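Local atomic coordinates of Lmo2445 protein (Listeria monocytogenes EGD-e, PDB entry 5HZL), a protein that is of unknown function but is a secreted, calcium-binding, leucine-rich-repeat protein of the internalin type. Residues A[136-141]-A[155-160]; A[148-153]-A[167-172]; A[161-166]-A[185-190]. One frame throughout, in Å; residues are numbered along the deposited sequence.

Interaction 1. Residues A[136-141]-A[155-160]; sequences FNIPKF and AGLSGY
Phe136 and Ile138 pack on Leu157, Ser158 and Gly159 in an apolar, side-chain-mediated contact between two neighbouring coils of the repeat region. The loop 136-141 comes after strand 126-128; one coil later, residues 155-160 come after strand 149-151. No hydrogen bond joins the touching residues, although Ser158 is tied by its backbone to Gly135, just before the first segment.

The ring of Phe136 carries the outer end. With CG anti to the carbonyl carbon (chi1 -62°), it reaches across Ser158, whose CB lies over one face of the ring in a CH-pi contact, 4.2 Å from the centroid. Gly159 comes to the ring from another direction, its CA 3.6 Å from Phe136 CE1, at the edge and in the ring plane. Glycine suits this place twice over: its phi of 83° is easy for a residue without CB, and its bare CA leaves room for a broad aromatic ring. The serine methylene packs, while its hydroxyl turns back on its own chain, OG donating a 2.7 Å hydrogen bond to Gly156 O from above the plane of that carbonyl.

Deeper in, Leu157 and Pro139 are buried, with Ile138 at their border. Ile138 CD1 meets Leu157 CD2 at 3.6 Å, the two side chains crossing obliquely, and the same methyl also lies against Ser158 O. Pro139 adds its CD to Leu157 CD2 at 4.1 Å, with the side chains at about a right angle. Leu157 also rests on Leu182 of strand 181-182, which pairs in parallel with 158-159, while Pro139 leans on Met152. Ser158 also lines the pocket holding a glycol ether, probably from crystallisation. Coil-to-coil packing of this kind is typical of the leucine-rich-repeat solenoid.

Interaction 2. Residues A[148-153]-A[167-172]; sequences VSINME and MNMPNL. With CA (calcium ion), chain E.
Ile150 meets Leu172 and Met169 in the tight part of this contact, whereas Val148 and Asn171 form its loose outer border. Ile150 belongs to strand 149-151, and its CB points toward the loop 167-172. Its CD1 lies 4.0 Å from Met169 SE, selenomethionine in the deposited model, and equally far from Leu172 CD1. Each of those side chains crosses the isoleucine at about a right angle. The Leu172 backbone directs CB away, and CG is anti to the backbone N (chi1 -177°); chi2 (58°) then turns CD1 back to 3.5 Å from Val148 O. Leu172 CA approaches the same oxygen in a CH-O contact, also of 3.5 Å. Flexible methionine and branched isoleucine and leucine suit a buried place where side chains meet at right angles.

This is the layout of a leucine-rich repeat: apolar residues of the strand and of the neighbouring coil fill the interior, while the residues flanking Ile150 in the strand, Ser149 and Asn151, turn out of it. Ser149 OG bonds to Asn126 OD1 of the preceding coil. The backbone of Val148 pairs with Asp173 and Ser174, carrying the parallel sheet on to strand 174-176.

The outer side is sparser. A type I turn from Met169 to Leu172, closed by Leu172 N to Met169 O at 3.2 Å, places exposed Pro170 where its fixed phi fits. Beside it, Val148 CA passes Asn171 O at 3.8 Å.

At the end of the strand, Asn151 OD1 accepts from Glu153 N at 3.1 Å in an Asx turn, a role suited to a short amide side chain. The extended Glu153 then offers both carboxylate oxygens to a calcium ion, OE2 at 2.7 Å, while Asn178 ND2 also bonds to OE2.

Interaction 3. Residues A[161-166]-A[185-190]; sequences IAEDIW and IPEDIF. With CA (calcium ion), chain D.
Glu163 and Glu187 lie side by side and point the same way, their carboxylate planes 34° apart, so that both reach one calcium ion. Glu163 OE1 binds it at 2.5 Å and Glu187 OE2 at 2.6 Å. Both chains are extended beyond CG, which carries the carboxylates out from the backbone, and the shared cation would offset the repulsion between oxygens brought so near. Glutamate suits the site because its length lets residues of two different coils meet at one metal.

Behind this pair the loop 161-166 meets the start of helix 187-191. Asp188 N donates to Glu163 O at 3.1 Å, tilted 32° from the carbonyl plane. A water adds a second link: it donates to Glu163 O and Ile165 O and accepts from Ile189 N at 2.7 Å. Pro186, at the N-cap position, has no side-chain acceptor to offer, and Glu163 O and the water take up the N-H groups of Asp188 and Ile189.

On the inner side the orientation changes. Ile161 lays its CD1 against the Pro186 ring, 3.8 Å from Pro186 CD. Trp166 CZ3 approaches Pro186 CG at 4.2 Å, while its NE1 is engaged by Pro139 O and its ring meets Phe141. In Ile189, chi2 (62°) brings CD1 up to Trp166 O, and the side chain also rests on Leu175 of the parallel sheet.

Asp230, close to Glu187, has also been seen to bind calcium at this site. Glu163 also touches Gln227 and Tyr261, so the arrangement is that of an inter-coil calcium site placed where the leucine-rich repeats meet the C-terminal region.

Overall arrangement
The three contacts lie in one solenoid, their centres 12 to 14 Å apart. Interaction 1 joins the coils beginning at strands 126-128 and 149-151; interactions 2 and 3 lie between the latter and the coil beginning at 174-176. Along the chain, interactions 1 and 2 interlock, as do 2 and 3, whereas interaction 1 closes before interaction 3 opens. Strand 149-151, in interaction 2, belongs to the seven-stranded parallel sheet, and strand 158-159, in interaction 1, to a separate two-stranded one; interaction 3 ends on helix 187-191. Phe141 packs on Ile150, Met152 on Trp166, and Met167 on Ile189. Shared apolar contacts thus link the three toward the C-terminal domain, with calcium ions at their margins.

Interaction 1. Residues A[136-141]-A[155-160]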
ATOM      1  N   PHE A 136      -0.131  -8.693  -0.113  1.00 44.10           N
ATOM      2  CA  PHE A 136      -0.007  -8.862  -1.575  1.00 46.20           C
ATOM      3  C   PHE A 136      -1.021  -8.086  -2.425  1.00 46.31           C
ATOM      4  O   PHE A 136      -0.943  -8.136  -3.658  1.00 48.92           O
ATOM      5  CB  PHE A 136      -0.021 -10.343  -1.955  1.00 47.88           C
ATOM      6  CG  PHE A 136       1.131 -11.115  -1.380  1.00 48.09           C
ATOM      7  CD1 PHE A 136       2.407 -10.966  -1.914  1.00 48.48           C
ATOM      8  CD2 PHE A 136       0.947 -11.996  -0.326  1.00 48.30           C
ATOM      9  CE1 PHE A 136       3.482 -11.672  -1.392  1.00 49.38           C
ATOM     10  CE2 PHE A 136       2.017 -12.709   0.197  1.00 48.94           C
ATOM     11  CZ  PHE A 136       3.286 -12.547  -0.332  1.00 49.12           C
ATOM     12  N   ASN A 137      -1.938  -7.357  -1.788  1.00 44.71           N
ATOM     13  CA  ASN A 137      -2.950  -6.575  -2.505  1.00 44.27           C
ATOM     14  C   ASN A 137      -2.450  -5.207  -2.974  1.00 44.05           C
ATOM     15  O   ASN A 137      -2.843  -4.169  -2.446  1.00 43.91           O
ATOM     16  CB  ASN A 137      -4.180  -6.396  -1.620  1.00 43.71           C
ATOM     17  CG  ASN A 137      -4.822  -7.702  -1.251  1.00 42.69           C
ATOM     18  OD1 ASN A 137      -4.937  -8.599  -2.068  1.00 43.52           O
ATOM     19  ND2 ASN A 137      -5.270  -7.803  -0.026  1.00 42.68           N
ATOM     20  N   ILE A 138      -1.591  -5.223  -3.984  1.00 45.26           N
ATOM     21  CA  ILE A 138      -1.035  -4.002  -4.552  1.00 45.13           C
ATOM     22  C   ILE A 138      -2.136  -3.296  -5.359  1.00 45.28           C
ATOM     23  O   ILE A 138      -2.694  -3.903  -6.269  1.00 44.65           O
ATOM     24  CB  ILE A 138       0.106  -4.318  -5.544  1.00 46.92           C
ATOM     25  CG1 ILE A 138       1.112  -5.334  -4.974  1.00 46.84           C
ATOM     26  CG2 ILE A 138       0.776  -3.033  -6.023  1.00 47.59           C
ATOM     27  CD1 ILE A 138       1.794  -4.914  -3.701  1.00 46.89           C
ATOM     28  N   PRO A 139      -2.468  -2.025  -5.024  1.00 45.41           N
ATOM     29  CA  PRO A 139      -3.497  -1.343  -5.795  1.00 45.07           C
ATOM     30  C   PRO A 139      -2.969  -0.742  -7.106  1.00 46.33           C
ATOM     31  O   PRO A 139      -1.838  -0.272  -7.156  1.00 44.61           O
ATOM     32  CB  PRO A 139      -3.966  -0.239  -4.841  1.00 44.30           C
ATOM     33  CG  PRO A 139      -2.781   0.080  -4.011  1.00 43.53           C
ATOM     34  CD  PRO A 139      -2.036  -1.215  -3.861  1.00 44.50           C
ATOM     35  N   LYS A 140      -3.805  -0.766  -8.146  1.00 49.43           N
ATOM     36  CA  LYS A 140      -3.488  -0.214  -9.474  1.00 51.73           C
ATOM     37  C   LYS A 140      -4.081   1.184  -9.715  1.00 49.87           C
ATOM     38  O   LYS A 140      -3.713   1.856 -10.676  1.00 50.68           O
ATOM     39  CB  LYS A 140      -3.966  -1.171 -10.575  1.00 55.40           C
ATOM     40  CG  LYS A 140      -3.229  -2.503 -10.621  1.00 58.06           C
ATOM     41  CD  LYS A 140      -3.846  -3.486 -11.631  1.00 63.79           C
ATOM     42  CE  LYS A 140      -3.775  -3.073 -13.108  1.00 66.00           C
ATOM     43  NZ  LYS A 140      -2.367  -2.949 -13.595  1.00 67.23           N
ATOM     44  N   PHE A 141      -5.000   1.606  -8.854  1.00 48.32           N
ATOM     45  CA  PHE A 141      -5.654   2.920  -8.950  1.00 48.19           C
ATOM     46  C   PHE A 141      -6.460   3.132 -10.245  1.00 50.51           C
ATOM     47  O   PHE A 141      -6.401   4.210 -10.851  1.00 54.45           O
ATOM     48  CB  PHE A 141      -4.642   4.054  -8.728  1.00 46.52           C
ATOM     49  CG  PHE A 141      -3.859   3.904  -7.467  1.00 45.39           C
ATOM     50  CD1 PHE A 141      -4.400   4.297  -6.246  1.00 44.78           C
ATOM     51  CD2 PHE A 141      -2.587   3.355  -7.488  1.00 45.39           C
ATOM     52  CE1 PHE A 141      -3.686   4.149  -5.069  1.00 43.93           C
ATOM     53  CE2 PHE A 141      -1.862   3.204  -6.317  1.00 44.68           C
ATOM     54  CZ  PHE A 141      -2.413   3.604  -5.104  1.00 44.54           C
ATOM     55  N   ALA A 155       3.636   0.567   4.161  1.00 36.83           N
ATOM     56  CA  ALA A 155       2.259   0.064   4.078  1.00 36.98           C
ATOM     57  C   ALA A 155       2.113  -1.451   3.868  1.00 37.13           C
ATOM     58  O   ALA A 155       1.050  -1.909   3.440  1.00 38.18           O
ATOM     59  CB  ALA A 155       1.546   0.804   2.939  1.00 36.73           C
ATOM     60  N   GLY A 156       3.162  -2.219   4.140  1.00 37.16           N
ATOM     61  CA  GLY A 156       3.117  -3.675   3.951  1.00 37.42           C
ATOM     62  C   GLY A 156       3.035  -4.211   2.521  1.00 37.26           C
ATOM     63  O   GLY A 156       2.720  -5.397   2.338  1.00 35.33           O
ATOM     64  N   LEU A 157       3.314  -3.374   1.509  1.00 37.93           N
ATOM     65  CA  LEU A 157       3.241  -3.843   0.105  1.00 39.88           C
ATOM     66  C   LEU A 157       4.232  -4.969  -0.058  1.00 39.86           C
ATOM     67  O   LEU A 157       5.404  -4.816   0.266  1.00 39.18           O
ATOM     68  CB  LEU A 157       3.527  -2.736  -0.884  1.00 41.82           C
ATOM     69  CG  LEU A 157       2.513  -1.596  -0.934  1.00 42.82           C
ATOM     70  CD1 LEU A 157       3.101  -0.404  -1.681  1.00 44.52           C
ATOM     71  CD2 LEU A 157       1.217  -2.055  -1.578  1.00 42.88           C
ATOM     72  N   SER A 158       3.752  -6.093  -0.567  1.00 40.22           N
ATOM     73  CA  SER A 158       4.570  -7.272  -0.659  1.00 40.72           C
ATOM     74  C   SER A 158       4.541  -7.995  -1.980  1.00 41.38           C
ATOM     75  O   SER A 158       3.594  -7.872  -2.767  1.00 41.78           O
ATOM     76  CB  SER A 158       4.051  -8.255   0.395  1.00 41.41           C
ATOM     77  OG  SER A 158       3.957  -7.651   1.677  1.00 41.35           O
ATOM     78  N   GLY A 159       5.596  -8.778  -2.186  1.00 41.40           N
ATOM     79  CA  GLY A 159       5.737  -9.605  -3.365  1.00 41.89           C
ATOM     80  C   GLY A 159       6.280  -8.908  -4.580  1.00 41.93           C
ATOM     81  O   GLY A 159       6.978  -7.901  -4.481  1.00 41.46           O
ATOM     82  N   TYR A 160       5.946  -9.476  -5.728  1.00 42.52           N
ATOM     83  CA  TYR A 160       6.375  -8.981  -7.011  1.00 44.42           C
ATOM     84  C   TYR A 160       5.384  -7.995  -7.630  1.00 45.33           C
ATOM     85  O   TYR A 160       4.182  -8.186  -7.522  1.00 45.29           O
ATOM     86  CB  TYR A 160       6.531 -10.190  -7.963  1.00 45.63           C
ATOM     87  CG  TYR A 160       6.973  -9.841  -9.372  1.00 45.78           C
ATOM     88  CD1 TYR A 160       8.326  -9.776  -9.704  1.00 46.02           C
ATOM     89  CD2 TYR A 160       6.043  -9.578 -10.366  1.00 46.33           C
ATOM     90  CE1 TYR A 160       8.739  -9.447 -10.985  1.00 46.73           C
ATOM     91  CE2 TYR A 160       6.445  -9.253 -11.651  1.00 47.53           C
ATOM     92  CZ  TYR A 160       7.791  -9.187 -11.953  1.00 47.39           C
ATOM     93  OH  TYR A 160       8.169  -8.866 -13.226  1.00 48.09           O
TER

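Interaction 2. Residues A[148-153]-A[167-172]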
ATOM      1  N   VAL A 148      -1.895  12.897  -8.610  1.00 45.49           N
ATOM      2  CA  VAL A 148      -0.648  13.652  -8.691  1.00 46.31           C
ATOM      3  C   VAL A 148       0.368  13.095  -7.705  1.00 45.34           C
ATOM      4  O   VAL A 148       1.551  13.030  -8.023  1.00 46.24           O
ATOM      5  CB  VAL A 148      -0.869  15.162  -8.430  1.00 46.43           C
ATOM      6  CG1 VAL A 148       0.461  15.924  -8.393  1.00 46.15           C
ATOM      7  CG2 VAL A 148      -1.802  15.725  -9.493  1.00 47.49           C
ATOM      8  N   SER A 149      -0.083  12.704  -6.519  1.00 44.88           N
ATOM      9  CA  SER A 149       0.829  12.158  -5.514  1.00 44.60           C
ATOM     10  C   SER A 149       0.214  11.020  -4.710  1.00 43.42           C
ATOM     11  O   SER A 149      -0.900  11.127  -4.214  1.00 42.17           O
ATOM     12  CB  SER A 149       1.310  13.247  -4.563  1.00 44.48           C
ATOM     13  OG  SER A 149       0.234  13.774  -3.848  1.00 44.45           O
ATOM     14  N   ILE A 150       0.997   9.948  -4.595  1.00 44.28           N
ATOM     15  CA  ILE A 150       0.667   8.722  -3.887  1.00 43.46           C
ATOM     16  C   ILE A 150       1.710   8.434  -2.823  1.00 43.00           C
ATOM     17  O   ILE A 150       2.908   8.398  -3.102  1.00 42.22           O
ATOM     18  CB  ILE A 150       0.686   7.532  -4.861  1.00 44.62           C
ATOM     19  CG1 ILE A 150      -0.449   7.682  -5.887  1.00 46.11           C
ATOM     20  CG2 ILE A 150       0.567   6.202  -4.114  1.00 44.00           C
ATOM     21  CD1 ILE A 150      -0.431   6.631  -6.977  1.00 47.33           C
ATOM     22  N   ASN A 151       1.248   8.207  -1.603  1.00 43.00           N
ATOM     23  CA  ASN A 151       2.141   7.873  -0.516  1.00 42.40           C
ATOM     24  C   ASN A 151       1.725   6.514   0.037  1.00 41.40           C
ATOM     25  O   ASN A 151       0.599   6.371   0.519  1.00 41.02           O
ATOM     26  CB  ASN A 151       2.091   8.961   0.543  1.00 42.66           C
ATOM     27  CG  ASN A 151       3.036   8.717   1.703  1.00 42.30           C
ATOM     28  OD1 ASN A 151       3.778   7.748   1.758  1.00 42.41           O
ATOM     29  ND2 ASN A 151       2.998   9.611   2.645  1.00 43.92           N
HETATM   30  N   MSE A 152       2.631   5.532  -0.067  1.00 40.66           N
HETATM   31  CA  MSE A 152       2.411   4.173   0.448  1.00 41.29           C
HETATM   32  C   MSE A 152       3.645   3.744   1.216  1.00 39.87           C
HETATM   33  O   MSE A 152       4.086   2.592   1.164  1.00 39.33           O
HETATM   34  CB  MSE A 152       1.993   3.218  -0.667  1.00 43.74           C
HETATM   35  CG  MSE A 152       0.487   3.293  -0.883  1.00 46.54           C
HETATM   36 SE   MSE A 152      -0.127   1.974  -2.220  1.00 51.84          SE
HETATM   37  CE  MSE A 152       1.019   2.487  -3.738  1.00 49.45           C
ATOM     38  N   GLU A 153       4.195   4.684   1.975  1.00 38.72           N
ATOM     39  CA  GLU A 153       5.363   4.406   2.788  1.00 38.40           C
ATOM     40  C   GLU A 153       5.005   3.471   3.910  1.00 37.04           C
ATOM     41  O   GLU A 153       4.007   3.676   4.582  1.00 36.16           O
ATOM     42  CB  GLU A 153       5.900   5.694   3.425  1.00 39.49           C
ATOM     43  CG  GLU A 153       7.141   5.514   4.308  1.00 40.64           C
ATOM     44  CD  GLU A 153       7.664   6.816   4.876  1.00 41.62           C
ATOM     45  OE1 GLU A 153       6.927   7.797   4.884  1.00 45.49           O
ATOM     46  OE2 GLU A 153       8.810   6.885   5.338  1.00 42.16           O
HETATM   47  N   MSE A 167       1.435   3.323 -14.958  1.00 58.49           N
HETATM   48  CA  MSE A 167       1.763   4.046 -16.189  1.00 61.04           C
HETATM   49  C   MSE A 167       0.518   4.584 -16.834  1.00 62.99           C
HETATM   50  O   MSE A 167       0.535   5.021 -17.984  1.00 65.94           O
HETATM   51  CB  MSE A 167       2.467   3.079 -17.119  1.00 62.67           C
HETATM   52  CG  MSE A 167       3.845   2.737 -16.580  1.00 63.19           C
HETATM   53 SE   MSE A 167       4.989   4.333 -16.685  1.00 65.99          SE
HETATM   54  CE  MSE A 167       5.348   4.358 -18.627  1.00 68.13           C
ATOM     55  N   ASN A 168      -0.569   4.568 -16.072  1.00 63.19           N
ATOM     56  CA  ASN A 168      -1.876   5.041 -16.500  1.00 64.73           C
ATOM     57  C   ASN A 168      -2.260   6.406 -15.856  1.00 62.47           C
ATOM     58  O   ASN A 168      -3.416   6.815 -15.956  1.00 60.89           O
ATOM     59  CB  ASN A 168      -2.921   3.966 -16.112  1.00 66.34           C
ATOM     60  CG  ASN A 168      -2.961   3.675 -14.587  1.00 66.42           C
ATOM     61  OD1 ASN A 168      -1.938   3.769 -13.884  1.00 64.47           O
ATOM     62  ND2 ASN A 168      -4.147   3.310 -14.077  1.00 66.70           N
HETATM   63  N   MSE A 169      -1.303   7.091 -15.209  1.00 60.54           N
HETATM   64  CA  MSE A 169      -1.546   8.374 -14.512  1.00 59.30           C
HETATM   65  C   MSE A 169      -0.630   9.457 -15.034  1.00 58.61           C
HETATM   66  O   MSE A 169       0.434   9.697 -14.462  1.00 56.80           O
HETATM   67  CB  MSE A 169      -1.305   8.109 -13.028  1.00 58.69           C
HETATM   68  CG  MSE A 169      -2.484   7.339 -12.426  1.00 59.55           C
HETATM   69 SE   MSE A 169      -2.110   6.770 -10.577  1.00 58.89          SE
HETATM   70  CE  MSE A 169      -1.074   5.161 -11.050  1.00 58.48           C
ATOM     71  N   PRO A 170      -1.043  10.149 -16.100  1.00 59.15           N
ATOM     72  CA  PRO A 170      -0.177  11.167 -16.728  1.00 60.36           C
ATOM     73  C   PRO A 170       0.294  12.364 -15.902  1.00 59.97           C
ATOM     74  O   PRO A 170       1.228  13.046 -16.329  1.00 61.53           O
ATOM     75  CB  PRO A 170      -1.000  11.637 -17.942  1.00 61.76           C
ATOM     76  CG  PRO A 170      -2.406  11.332 -17.606  1.00 60.70           C
ATOM     77  CD  PRO A 170      -2.371  10.104 -16.751  1.00 59.07           C
ATOM     78  N   ASN A 171      -0.320  12.626 -14.752  1.00 58.91           N
ATOM     79  CA  ASN A 171       0.092  13.772 -13.924  1.00 58.43           C
ATOM     80  C   ASN A 171       0.800  13.403 -12.641  1.00 56.09           C
ATOM     81  O   ASN A 171       1.222  14.294 -11.905  1.00 56.57           O
ATOM     82  CB  ASN A 171      -1.113  14.676 -13.661  1.00 58.60           C
ATOM     83  CG  ASN A 171      -1.648  15.291 -14.937  1.00 60.11           C
ATOM     84  OD1 ASN A 171      -0.882  15.645 -15.836  1.00 61.99           O
ATOM     85  ND2 ASN A 171      -2.955  15.431 -15.024  1.00 60.16           N
ATOM     86  N   LEU A 172       0.951  12.098 -12.400  1.00 54.40           N
ATOM     87  CA  LEU A 172       1.617  11.587 -11.210  1.00 52.55           C
ATOM     88  C   LEU A 172       2.998  12.217 -11.146  1.00 53.68           C
ATOM     89  O   LEU A 172       3.770  12.124 -12.108  1.00 55.29           O
ATOM     90  CB  LEU A 172       1.713  10.058 -11.273  1.00 51.05           C
ATOM     91  CG  LEU A 172       2.312   9.316 -10.073  1.00 48.40           C
ATOM     92  CD1 LEU A 172       1.546   9.609  -8.796  1.00 46.58           C
ATOM     93  CD2 LEU A 172       2.323   7.824 -10.354  1.00 47.69           C
TER
HETATM   94 CA    CA E 404       8.859   9.580   5.788  1.00 54.58          CA

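Interaction 3. Residues A[161-166]-A[185-190]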
ATOM      1  N   ILE A 161       5.905  -6.948  -8.269  1.00 47.72           N
ATOM      2  CA  ILE A 161       5.071  -5.985  -8.998  1.00 49.85           C
ATOM      3  C   ILE A 161       5.666  -5.782 -10.384  1.00 50.60           C
ATOM      4  O   ILE A 161       6.887  -5.729 -10.550  1.00 49.81           O
ATOM      5  CB  ILE A 161       4.835  -4.649  -8.281  1.00 51.31           C
ATOM      6  CG1 ILE A 161       6.116  -3.851  -8.071  1.00 52.09           C
ATOM      7  CG2 ILE A 161       4.160  -4.909  -6.944  1.00 52.65           C
ATOM      8  CD1 ILE A 161       5.821  -2.516  -7.423  1.00 51.92           C
ATOM      9  N   ALA A 162       4.781  -5.670 -11.366  1.00 51.83           N
ATOM     10  CA  ALA A 162       5.170  -5.526 -12.752  1.00 54.15           C
ATOM     11  C   ALA A 162       5.949  -4.249 -13.055  1.00 56.34           C
ATOM     12  O   ALA A 162       5.788  -3.233 -12.387  1.00 56.66           O
ATOM     13  CB  ALA A 162       3.938  -5.623 -13.639  1.00 53.85           C
ATOM     14  N   GLU A 163       6.813  -4.336 -14.063  1.00 60.32           N
ATOM     15  CA  GLU A 163       7.605  -3.202 -14.509  1.00 62.60           C
ATOM     16  C   GLU A 163       6.690  -2.084 -15.001  1.00 62.13           C
ATOM     17  O   GLU A 163       6.979  -0.919 -14.770  1.00 60.22           O
ATOM     18  CB  GLU A 163       8.610  -3.595 -15.627  1.00 65.18           C
ATOM     19  CG  GLU A 163       9.729  -4.552 -15.200  1.00 66.87           C
ATOM     20  CD  GLU A 163      10.797  -4.819 -16.285  1.00 71.94           C
ATOM     21  OE1 GLU A 163      11.828  -5.465 -15.970  1.00 71.92           O
ATOM     22  OE2 GLU A 163      10.646  -4.386 -17.455  1.00 75.85           O
ATOM     23  N   ASP A 164       5.579  -2.458 -15.635  1.00 64.92           N
ATOM     24  CA  ASP A 164       4.620  -1.490 -16.221  1.00 69.26           C
ATOM     25  C   ASP A 164       3.437  -0.941 -15.371  1.00 68.63           C
ATOM     26  O   ASP A 164       2.605  -0.192 -15.908  1.00 69.19           O
ATOM     27  CB  ASP A 164       4.123  -1.987 -17.613  1.00 72.72           C
ATOM     28  CG  ASP A 164       3.403  -3.345 -17.575  1.00 75.11           C
ATOM     29  OD1 ASP A 164       3.124  -3.882 -16.486  1.00 76.98           O
ATOM     30  OD2 ASP A 164       3.110  -3.879 -18.667  1.00 79.48           O
ATOM     31  N   ILE A 165       3.347  -1.253 -14.077  1.00 66.02           N
ATOM     32  CA  ILE A 165       2.224  -0.681 -13.322  1.00 65.48           C
ATOM     33  C   ILE A 165       2.440   0.810 -13.072  1.00 62.87           C
ATOM     34  O   ILE A 165       3.571   1.315 -13.085  1.00 62.75           O
ATOM     35  CB  ILE A 165       1.885  -1.379 -11.978  1.00 67.60           C
ATOM     36  CG1 ILE A 165       2.934  -1.131 -10.892  1.00 68.55           C
ATOM     37  CG2 ILE A 165       1.630  -2.872 -12.190  1.00 71.10           C
ATOM     38  CD1 ILE A 165       2.475  -1.665  -9.551  1.00 69.73           C
ATOM     39  N   TRP A 166       1.319   1.480 -12.838  1.00 58.64           N
ATOM     40  CA  TRP A 166       1.244   2.899 -12.567  1.00 55.74           C
ATOM     41  C   TRP A 166       1.705   3.797 -13.740  1.00 56.74           C
ATOM     42  O   TRP A 166       2.249   4.894 -13.545  1.00 55.17           O
ATOM     43  CB  TRP A 166       1.918   3.241 -11.223  1.00 53.99           C
ATOM     44  CG  TRP A 166       1.406   2.410 -10.047  1.00 51.40           C
ATOM     45  CD1 TRP A 166       0.101   2.098  -9.770  1.00 50.97           C
ATOM     46  CD2 TRP A 166       2.176   1.893  -8.952  1.00 49.86           C
ATOM     47  NE1 TRP A 166       0.022   1.363  -8.615  1.00 49.03           N
ATOM     48  CE2 TRP A 166       1.278   1.232  -8.084  1.00 48.53           C
ATOM     49  CE3 TRP A 166       3.541   1.902  -8.630  1.00 49.42           C
ATOM     50  CZ2 TRP A 166       1.703   0.589  -6.914  1.00 46.83           C
ATOM     51  CZ3 TRP A 166       3.958   1.262  -7.471  1.00 47.66           C
ATOM     52  CH2 TRP A 166       3.039   0.613  -6.627  1.00 46.94           C
ATOM     53  N   ILE A 185      11.036  -4.073  -8.677  1.00 45.98           N
ATOM     54  CA  ILE A 185      10.955  -2.641  -8.847  1.00 46.75           C
ATOM     55  C   ILE A 185       9.986  -2.263  -9.975  1.00 49.12           C
ATOM     56  O   ILE A 185       9.992  -2.906 -11.036  1.00 50.91           O
ATOM     57  CB  ILE A 185      12.344  -2.055  -9.214  1.00 47.74           C
ATOM     58  CG1 ILE A 185      13.382  -2.398  -8.139  1.00 47.65           C
ATOM     59  CG2 ILE A 185      12.289  -0.533  -9.418  1.00 47.65           C
ATOM     60  CD1 ILE A 185      14.774  -1.845  -8.415  1.00 48.47           C
ATOM     61  N   PRO A 186       9.139  -1.229  -9.751  1.00 50.01           N
ATOM     62  CA  PRO A 186       8.277  -0.737 -10.828  1.00 52.23           C
ATOM     63  C   PRO A 186       9.177   0.138 -11.720  1.00 54.61           C
ATOM     64  O   PRO A 186       9.191   1.358 -11.597  1.00 54.51           O
ATOM     65  CB  PRO A 186       7.220   0.081 -10.092  1.00 50.61           C
ATOM     66  CG  PRO A 186       7.882   0.520  -8.842  1.00 49.12           C
ATOM     67  CD  PRO A 186       8.868  -0.541  -8.476  1.00 48.68           C
ATOM     68  N   GLU A 187       9.935  -0.508 -12.600  1.00 57.62           N
ATOM     69  CA  GLU A 187      10.886   0.191 -13.465  1.00 60.38           C
ATOM     70  C   GLU A 187      10.372   1.300 -14.362  1.00 60.04           C
ATOM     71  O   GLU A 187      10.919   2.398 -14.340  1.00 60.07           O
ATOM     72  CB  GLU A 187      11.667  -0.793 -14.338  1.00 64.06           C
ATOM     73  CG  GLU A 187      12.618  -1.670 -13.555  1.00 65.66           C
ATOM     74  CD  GLU A 187      13.539  -2.468 -14.449  1.00 69.09           C
ATOM     75  OE1 GLU A 187      14.645  -2.796 -13.976  1.00 70.14           O
ATOM     76  OE2 GLU A 187      13.180  -2.745 -15.625  1.00 71.86           O
ATOM     77  N   ASP A 188       9.345   1.013 -15.154  1.00 59.43           N
ATOM     78  CA  ASP A 188       8.821   2.008 -16.092  1.00 60.12           C
ATOM     79  C   ASP A 188       8.597   3.393 -15.497  1.00 59.46           C
ATOM     80  O   ASP A 188       9.132   4.378 -16.017  1.00 60.74           O
ATOM     81  CB  ASP A 188       7.516   1.543 -16.757  1.00 60.76           C
ATOM     82  CG  ASP A 188       7.700   0.349 -17.685  1.00 61.14           C
ATOM     83  OD1 ASP A 188       8.726  -0.353 -17.622  1.00 61.01           O
ATOM     84  OD2 ASP A 188       6.779   0.121 -18.493  1.00 62.52           O
ATOM     85  N   ILE A 189       7.836   3.454 -14.406  1.00 57.41           N
ATOM     86  CA  ILE A 189       7.511   4.728 -13.768  1.00 57.02           C
ATOM     87  C   ILE A 189       8.750   5.471 -13.250  1.00 57.43           C
ATOM     88  O   ILE A 189       8.825   6.694 -13.408  1.00 57.38           O
ATOM     89  CB  ILE A 189       6.412   4.572 -12.680  1.00 56.28           C
ATOM     90  CG1 ILE A 189       5.790   5.926 -12.310  1.00 56.34           C
ATOM     91  CG2 ILE A 189       6.926   3.821 -11.463  1.00 55.68           C
ATOM     92  CD1 ILE A 189       5.090   6.622 -13.465  1.00 57.92           C
ATOM     93  N   PHE A 190       9.721   4.766 -12.658  1.00 57.09           N
ATOM     94  CA  PHE A 190      10.931   5.451 -12.188  1.00 58.11           C
ATOM     95  C   PHE A 190      11.825   5.932 -13.331  1.00 60.35           C
ATOM     96  O   PHE A 190      12.477   6.966 -13.204  1.00 61.22           O
ATOM     97  CB  PHE A 190      11.764   4.620 -11.211  1.00 58.20           C
ATOM     98  CG  PHE A 190      11.076   4.316  -9.914  1.00 57.58           C
ATOM     99  CD1 PHE A 190      10.451   5.321  -9.180  1.00 58.42           C
ATOM    100  CD2 PHE A 190      11.144   3.056  -9.367  1.00 57.42           C
ATOM    101  CE1 PHE A 190       9.832   5.048  -7.972  1.00 57.93           C
ATOM    102  CE2 PHE A 190      10.536   2.781  -8.150  1.00 57.95           C
ATOM    103  CZ  PHE A 190       9.878   3.778  -7.449  1.00 57.05           C
TER
HETATM  104 CA    CA D 403      14.042  -4.726 -16.996  1.00 79.75          CA
HETATM  105  O   HOH W   1       6.454   1.394 -13.395  1.00 50.20           O